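Local atomic coordinates of homoserine dehydrogenase (Thermoplasma acidophilum, PDB entry 3ING), a protein that probably catalyses the NADPH-dependent reduction of aspartate semialdehyde to homoserine, a step on the way to threonine and methionine. Residues Y103-A106 with F107-M111; M129-A132 with N133-K137; I175-V178 with I179-A183. One frame throughout, in Å; residues are numbered along the deposited sequence. Where two conformers were deposited one is given.

Contact 1: residues Y103-A106 with F107-M111; sequences YRMA and FESGM
Arg104 sends CG anti to its own backbone N (chi1 175°) and stays extended as far as NE, while Glu108, one turn on, carries CG beside its backbone N (chi1 -66°) and is likewise extended beyond it. The two chains meet in an i to i+4 salt bridge, Arg104 NE to Glu108 OE2 at 2.9 Å, the spacing at which a helix brings side chains onto one flank. The fit is skewed: the guanidinium and carboxylate planes stand 75° apart, and NE meets OE2 from above the carboxylate plane. A water closes a second path, accepting from Arg104 NH2 and donating to Glu108 OE1, and Tyr100 OH takes up Arg104 NH1. On the buried side the Phe107 ring lies with one face against Tyr103 O, offset toward the rim, and CE2 of Phe107 packs on CB of Tyr103 at 4.0 Å. Tyr103 turns its hydroxyl to Asp88 and Thr115. The helix then ends: Met111 N bonds to Ala106 O at 3.0 Å and Gly110 N to Phe107 O at 3.2 Å, with Gly110 at positive phi. This is a Schellman motif, here closing the helix of a beta-alpha-beta unit in the Rossmann-type NADP-binding domain.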
loop_
_atom_site.group_PDB
_atom_site.type_symbol
_atom_site.label_atom_id
_atom_site.label_comp_id
_atom_site.label_asym_id
_atom_site.label_seq_id
_atom_site.Cartn_x
_atom_site.Cartn_y
_atom_site.Cartn_z
ATOM N N TYR A 103 15.978 -14.456 -16.875
ATOM C CA TYR A 103 15.773 -13.019 -16.801
ATOM C C TYR A 103 16.744 -12.315 -17.731
ATOM O O TYR A 103 16.360 -11.408 -18.457
ATOM C CB TYR A 103 15.918 -12.492 -15.365
ATOM C CG TYR A 103 15.052 -13.230 -14.328
ATOM C CD1 TYR A 103 13.963 -13.992 -14.696
ATOM C CD2 TYR A 103 15.370 -13.188 -12.971
ATOM C CE1 TYR A 103 13.234 -14.688 -13.725
ATOM C CE2 TYR A 103 14.660 -13.887 -12.029
ATOM C CZ TYR A 103 13.595 -14.639 -12.414
ATOM O OH TYR A 103 12.917 -15.343 -11.441
ATOM N N ARG A 104 17.986 -12.804 -17.781
ATOM C CA ARG A 104 18.984 -12.232 -18.678
ATOM C C ARG A 104 18.510 -12.375 -20.131
ATOM O O ARG A 104 18.505 -11.402 -20.895
ATOM C CB ARG A 104 20.333 -12.915 -18.488
ATOM C CG ARG A 104 21.353 -12.399 -19.512
ATOM C CD ARG A 104 22.728 -12.796 -19.159
ATOM N NE ARG A 104 23.656 -12.593 -20.272
ATOM C CZ ARG A 104 24.959 -12.824 -20.206
ATOM N NH1 ARG A 104 25.510 -13.293 -19.102
ATOM N NH2 ARG A 104 25.720 -12.599 -21.266
HETATM N N MSE A 105 18.074 -13.574 -20.502
HETATM C CA MSE A 105 17.536 -13.781 -21.841
HETATM C C MSE A 105 16.382 -12.821 -22.134
HETATM O O MSE A 105 16.328 -12.187 -23.218
HETATM C CB MSE A 105 17.018 -15.204 -22.002
HETATM C CG MSE A 105 16.375 -15.462 -23.374
HETATM SE SE MSE A 105 15.730 -17.302 -23.503
HETATM C CE MSE A 105 17.395 -18.148 -23.137
ATOM N N ALA A 106 15.456 -12.711 -21.181
ATOM C CA ALA A 106 14.329 -11.786 -21.311
ATOM C C ALA A 106 14.799 -10.351 -21.529
ATOM O O ALA A 106 14.362 -9.693 -22.475
ATOM C CB ALA A 106 13.414 -11.864 -20.096
ATOM N N PHE A 107 15.682 -9.868 -20.651
ATOM C CA PHE A 107 16.169 -8.497 -20.714
ATOM C C PHE A 107 16.835 -8.199 -22.026
ATOM O O PHE A 107 16.659 -7.110 -22.586
ATOM C CB PHE A 107 17.195 -8.186 -19.619
ATOM C CG PHE A 107 16.685 -8.280 -18.226
ATOM C CD1 PHE A 107 15.398 -7.871 -17.880
ATOM C CD2 PHE A 107 17.534 -8.687 -17.229
ATOM C CE1 PHE A 107 14.962 -7.946 -16.584
ATOM C CE2 PHE A 107 17.133 -8.753 -15.933
ATOM C CZ PHE A 107 15.836 -8.385 -15.590
ATOM N N GLU A 108 17.658 -9.141 -22.492
ATOM C CA GLU A 108 18.377 -8.961 -23.729
ATOM C C GLU A 108 17.432 -9.009 -24.905
ATOM O O GLU A 108 17.762 -8.514 -25.958
ATOM C CB GLU A 108 19.467 -10.036 -23.912
ATOM C CG GLU A 108 20.575 -9.909 -22.864
ATOM C CD GLU A 108 21.674 -10.959 -22.967
ATOM O OE1 GLU A 108 21.494 -11.978 -23.661
ATOM O OE2 GLU A 108 22.704 -10.753 -22.294
ATOM N N SER A 109 16.272 -9.639 -24.734
ATOM C CA SER A 109 15.285 -9.717 -25.785
ATOM C C SER A 109 14.339 -8.528 -25.771
ATOM O O SER A 109 13.327 -8.573 -26.445
ATOM C CB SER A 109 14.432 -10.965 -25.606
ATOM O OG SER A 109 15.182 -12.145 -25.810
ATOM N N GLY A 110 14.607 -7.514 -24.959
ATOM C CA GLY A 110 13.750 -6.327 -24.937
ATOM C C GLY A 110 12.561 -6.395 -23.994
ATOM O O GLY A 110 11.608 -5.606 -24.114
HETATM N N MSE A 111 12.613 -7.300 -23.026
HETATM C CA MSE A 111 11.503 -7.477 -22.141
HETATM C C MSE A 111 11.825 -7.083 -20.715
HETATM O O MSE A 111 12.985 -7.177 -20.275
HETATM C CB MSE A 111 11.074 -8.936 -22.145
HETATM C CG MSE A 111 10.675 -9.463 -23.491
HETATM SE SE MSE A 111 9.968 -11.244 -23.337
HETATM C CE MSE A 111 11.108 -12.147 -23.613
HETATM O O HOH W 1 24.245 -12.884 -23.863
#

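Contact 2: residues M129-A132 with N133-K137; sequences MDSA and NQNSK. With EDO (1,2-ethanediol), chain H.
Asn133 N bonds to Met129 O at 2.8 Å, and Gln134 N to Asp130 O in the same way, so the segment 129-132 runs into 133-137 as regular alpha-helix. The last turn changes the pattern. Lys137 N reaches back five residues to Ala132 O, 2.9 Å away and almost straight (174° at the hydrogen), and Ser136 N bonds to Asn133 O. Ser136 itself has positive phi, so the end is a Schellman motif, made here with a residue other than glycine.

The side chain of Asn135 adds a second bond to the helical one. Its CG sits beside the backbone N (chi1 -71°), which folds the amide back along the helix and lets ND2 donate to Ser131 O at 2.8 Å. The same carbonyl oxygen also accepts from Asn135 N at 3.1 Å, and the two donors approach it from opposite faces of the carbonyl plane: a worked example of how one helical carbonyl can serve a backbone and a side-chain donor at once. A water accepts from ND2 and also bonds to Ser131 OG, linking the two side chains. On the exposed flank, Gln134 brings NE2 within 2.9 Å of Asp130 OD1, the amide and carboxylate planes nearly perpendicular at 86°. Lys137 curls back over the helix end and donates through NZ to Asn135 O at 2.7 Å, giving that carbonyl of the last turn a charged partner. A 1,2-ethanediol, probably from the crystallisation liquor, donates through O1 to Lys137 O.

Ser131, Ala132 and Lys137 lie against the preceding helix 97-108, where all three touch Phe107 and Ser131 also meets Arg104; the turn as a whole delivers helix 119-135 into strand 139-140, an edge strand, within this chain, of the mixed sheet.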
loop_
_atom_site.group_PDB
_atom_site.type_symbol
_atom_site.label_atom_id
_atom_site.label_comp_id
_atom_site.label_asym_id
_atom_site.label_seq_id
_atom_site.Cartn_x
_atom_site.Cartn_y
_atom_site.Cartn_z
HETATM N N MSE A 129 20.536 -7.833 -11.317
HETATM C CA MSE A 129 20.359 -6.346 -11.429
HETATM C C MSE A 129 21.310 -5.731 -12.416
HETATM O O MSE A 129 20.981 -4.739 -13.079
HETATM C CB MSE A 129 20.487 -5.689 -10.075
HETATM C CG MSE A 129 19.454 -6.228 -9.111
HETATM SE SE MSE A 129 17.579 -6.013 -9.770
HETATM C CE MSE A 129 16.678 -6.839 -8.319
ATOM N N ASP A 130 22.491 -6.325 -12.530
ATOM C CA ASP A 130 23.465 -5.893 -13.515
ATOM C C ASP A 130 22.920 -6.064 -14.930
ATOM O O ASP A 130 23.059 -5.185 -15.772
ATOM C CB ASP A 130 24.724 -6.704 -13.363
ATOM C CG ASP A 130 25.819 -6.253 -14.280
ATOM O OD1 ASP A 130 25.885 -5.039 -14.582
ATOM O OD2 ASP A 130 26.613 -7.126 -14.684
ATOM N N SER A 131 22.325 -7.212 -15.206
ATOM C CA SER A 131 21.784 -7.460 -16.540
ATOM C C SER A 131 20.596 -6.510 -16.782
ATOM O O SER A 131 20.414 -5.984 -17.888
ATOM C CB SER A 131 21.398 -8.938 -16.665
ATOM O OG SER A 131 20.857 -9.239 -17.939
ATOM N N ALA A 132 19.778 -6.284 -15.757
ATOM C CA ALA A 132 18.656 -5.342 -15.882
ATOM C C ALA A 132 19.195 -3.936 -16.252
ATOM O O ALA A 132 18.733 -3.280 -17.190
ATOM C CB ALA A 132 17.849 -5.294 -14.577
ATOM N N ASN A 133 20.178 -3.487 -15.472
ATOM C CA ASN A 133 20.815 -2.198 -15.703
ATOM C C ASN A 133 21.389 -2.095 -17.116
ATOM O O ASN A 133 21.047 -1.185 -17.856
ATOM C CB ASN A 133 21.932 -1.953 -14.698
ATOM C CG ASN A 133 22.622 -0.612 -14.920
ATOM O OD1 ASN A 133 22.024 0.445 -14.725
ATOM N ND2 ASN A 133 23.881 -0.657 -15.343
ATOM N N GLN A 134 22.205 -3.067 -17.500
ATOM C CA GLN A 134 22.900 -3.033 -18.775
ATOM C C GLN A 134 21.938 -2.994 -19.951
ATOM O O GLN A 134 22.270 -2.524 -21.035
ATOM C CB GLN A 134 23.816 -4.263 -18.910
ATOM C CG GLN A 134 25.119 -4.168 -18.113
ATOM C CD GLN A 134 25.911 -5.484 -18.113
ATOM O OE1 GLN A 134 25.642 -6.381 -18.924
ATOM N NE2 GLN A 134 26.888 -5.603 -17.198
ATOM N N ASN A 135 20.761 -3.558 -19.765
ATOM C CA ASN A 135 19.797 -3.618 -20.845
ATOM C C ASN A 135 18.714 -2.588 -20.696
ATOM O O ASN A 135 17.826 -2.522 -21.530
ATOM C CB ASN A 135 19.204 -5.029 -20.927
ATOM C CG ASN A 135 20.181 -6.034 -21.448
ATOM O OD1 ASN A 135 20.426 -6.109 -22.657
ATOM N ND2 ASN A 135 20.709 -6.868 -20.551
ATOM N N SER A 136 18.800 -1.754 -19.658
ATOM C CA SER A 136 17.768 -0.735 -19.358
ATOM C C SER A 136 16.355 -1.327 -19.201
ATOM O O SER A 136 15.358 -0.827 -19.750
ATOM C CB SER A 136 17.770 0.393 -20.395
ATOM O OG SER A 136 19.037 1.047 -20.406
ATOM N N LYS A 137 16.276 -2.389 -18.418
ATOM C CA LYS A 137 14.990 -3.028 -18.164
ATOM C C LYS A 137 14.755 -3.060 -16.694
ATOM O O LYS A 137 15.625 -2.646 -15.904
ATOM C CB LYS A 137 14.931 -4.440 -18.730
ATOM C CG LYS A 137 15.205 -4.538 -20.181
ATOM C CD LYS A 137 14.141 -3.870 -20.993
ATOM C CE LYS A 137 14.424 -4.009 -22.452
ATOM N NZ LYS A 137 15.544 -3.126 -22.878
HETATM C C1 EDO H . 16.418 0.353 -15.740
HETATM O O1 EDO H . 17.437 -0.629 -15.955
HETATM C C2 EDO H . 16.987 1.741 -15.966
HETATM O O2 EDO H . 16.575 2.203 -17.259
HETATM O O HOH W 2 22.825 -8.967 -20.032
#

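Contact 3: residues I175-V178 with I179-A183; sequences INYV and IRNMA. With EDO (1,2-ethanediol), chain F.
Tyr177 O takes two hydrogen bonds from Asn181, one from the backbone N at 2.9 Å and one from the side-chain ND2 at 2.7 Å, one donor on each side of the peptide plane. With CG of Asn181 beside its backbone N (chi1 -81°), ND2 is brought back a turn and comes to rest 3.5 Å above the centre of the Tyr177 ring, with the ring and amide planes 52° apart. Asn181 OD1 is satisfied by Arg186, so both ends of this buried amide are used. Lys198 adds a cation-pi contact to the Tyr177 ring. Were Tyr177 replaced by an alanine, Lys198 would probably be left without its aromatic partner and Asn181 ND2 without the ring at one face of its amide. Asn176 is similarly matched, OD1 by Leu251 N and ND2 by Ser172 O. Arg180 NH1 donates to Ile280 O and, weakly, to O1 of a 1,2-ethanediol. The apolar pairs run side by side: Ile175 CG1 lies 4.1 Å from Ile179 CD1, and Val178 CG1 3.9 Å from SE of Met182, a selenomethionine. These are i to i+4 contacts of an alpha-helix, here helix 173-183, which packs between strand 249-258 and helix 188-198.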
loop_
_atom_site.group_PDB
_atom_site.type_symbol
_atom_site.label_atom_id
_atom_site.label_comp_id
_atom_site.label_asym_id
_atom_site.label_seq_id
_atom_site.Cartn_x
_atom_site.Cartn_y
_atom_site.Cartn_z
ATOM N N ILE A 175 5.564 -22.761 6.778
ATOM C CA ILE A 175 6.273 -22.989 8.062
ATOM C C ILE A 175 5.444 -22.451 9.217
ATOM O O ILE A 175 5.354 -23.060 10.272
ATOM C CB ILE A 175 7.726 -22.409 8.047
ATOM C CG1 ILE A 175 8.520 -22.881 9.280
ATOM C CG2 ILE A 175 7.721 -20.884 7.856
ATOM C CD1 ILE A 175 10.052 -22.796 9.147
ATOM N N ASN A 176 4.775 -21.328 9.010
ATOM C CA ASN A 176 3.987 -20.748 10.071
ATOM C C ASN A 176 2.704 -21.545 10.357
ATOM O O ASN A 176 2.320 -21.766 11.497
ATOM C CB ASN A 176 3.716 -19.275 9.773
ATOM C CG ASN A 176 4.766 -18.384 10.375
ATOM O OD1 ASN A 176 4.818 -18.234 11.605
ATOM N ND2 ASN A 176 5.648 -17.815 9.526
ATOM N N TYR A 177 2.077 -22.007 9.287
ATOM C CA TYR A 177 0.883 -22.822 9.350
ATOM C C TYR A 177 1.223 -24.094 10.077
ATOM O O TYR A 177 0.459 -24.581 10.957
ATOM C CB TYR A 177 0.447 -23.111 7.907
ATOM C CG TYR A 177 -0.900 -23.745 7.716
ATOM C CD1 TYR A 177 -2.052 -23.035 7.969
ATOM C CD2 TYR A 177 -1.025 -25.036 7.212
ATOM C CE1 TYR A 177 -3.308 -23.600 7.771
ATOM C CE2 TYR A 177 -2.266 -25.604 7.013
ATOM C CZ TYR A 177 -3.407 -24.872 7.289
ATOM O OH TYR A 177 -4.671 -25.363 7.068
ATOM N N VAL A 178 2.382 -24.658 9.731
ATOM C CA VAL A 178 2.850 -25.916 10.378
ATOM C C VAL A 178 3.066 -25.725 11.861
ATOM O O VAL A 178 2.576 -26.483 12.663
ATOM C CB VAL A 178 4.162 -26.458 9.739
ATOM C CG1 VAL A 178 4.852 -27.452 10.654
ATOM C CG2 VAL A 178 3.855 -27.093 8.361
ATOM N N ILE A 179 3.819 -24.708 12.236
ATOM C CA ILE A 179 4.081 -24.416 13.654
ATOM C C ILE A 179 2.769 -24.199 14.407
ATOM O O ILE A 179 2.538 -24.776 15.458
ATOM C CB ILE A 179 4.998 -23.143 13.769
ATOM C CG1 ILE A 179 6.420 -23.458 13.287
ATOM C CG2 ILE A 179 5.046 -22.611 15.189
ATOM C CD1 ILE A 179 7.295 -22.212 13.129
ATOM N N ARG A 180 1.885 -23.373 13.856
ATOM C CA ARG A 180 0.627 -23.081 14.565
ATOM C C ARG A 180 -0.276 -24.303 14.748
ATOM O O ARG A 180 -0.906 -24.486 15.795
ATOM C CB ARG A 180 -0.115 -21.963 13.856
ATOM C CG ARG A 180 0.655 -20.663 13.933
ATOM C CD ARG A 180 -0.068 -19.535 13.268
ATOM N NE ARG A 180 -1.301 -19.193 13.961
ATOM C CZ ARG A 180 -2.047 -18.122 13.700
ATOM N NH1 ARG A 180 -1.704 -17.262 12.766
ATOM N NH2 ARG A 180 -3.135 -17.910 14.405
ATOM N N ASN A 181 -0.359 -25.118 13.709
ATOM C CA ASN A 181 -1.181 -26.294 13.736
ATOM C C ASN A 181 -0.565 -27.403 14.584
ATOM O O ASN A 181 -1.264 -28.133 15.264
ATOM C CB ASN A 181 -1.460 -26.762 12.309
ATOM C CG ASN A 181 -2.570 -25.990 11.678
ATOM O OD1 ASN A 181 -3.725 -26.361 11.824
ATOM N ND2 ASN A 181 -2.254 -24.843 11.083
HETATM N N MSE A 182 0.743 -27.573 14.506
HETATM C CA MSE A 182 1.386 -28.530 15.389
HETATM C C MSE A 182 1.265 -28.098 16.868
HETATM O O MSE A 182 1.176 -28.954 17.761
HETATM C CB MSE A 182 2.836 -28.762 14.962
HETATM C CG MSE A 182 2.865 -29.570 13.659
HETATM SE SE MSE A 182 4.590 -30.256 13.282
HETATM C CE MSE A 182 4.575 -31.581 14.591
ATOM N N ALA A 183 1.244 -26.788 17.132
ATOM C CA ALA A 183 1.015 -26.311 18.496
ATOM C C ALA A 183 -0.351 -26.824 18.965
ATOM O O ALA A 183 -0.510 -27.088 20.131
ATOM C CB ALA A 183 1.088 -24.778 18.597
HETATM C C1 EDO F . 0.322 -17.668 9.616
HETATM O O1 EDO F . -0.898 -17.154 10.170
HETATM C C2 EDO F . 0.104 -19.016 8.925
HETATM O O2 EDO F . -0.121 -18.819 7.520
#

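How the contacts relate
Contacts 1 and 2 are the C-terminal ends of two successive helices in the NADP-binding domain, each closed by a Schellman motif, and their centres are 9 Å apart. They touch directly: Lys137 CE is 3.4 Å from Gly110 C, and Lys137 CG is 3.5 Å from Met111 O. Contact 3, on a helix beside the antiparallel sheet, has its centre about 40 Å from the centres of both and on the opposite side of the chain's centre. Neither contact 1 nor contact 3 reaches the cofactor: bound NADPH lies about 8 Å from the side chain of Tyr103 and about 11 Å from that of Tyr177. Ile175 of contact 3 is about 8 Å, side chain to side chain, from Lys217, the predicted proton donor.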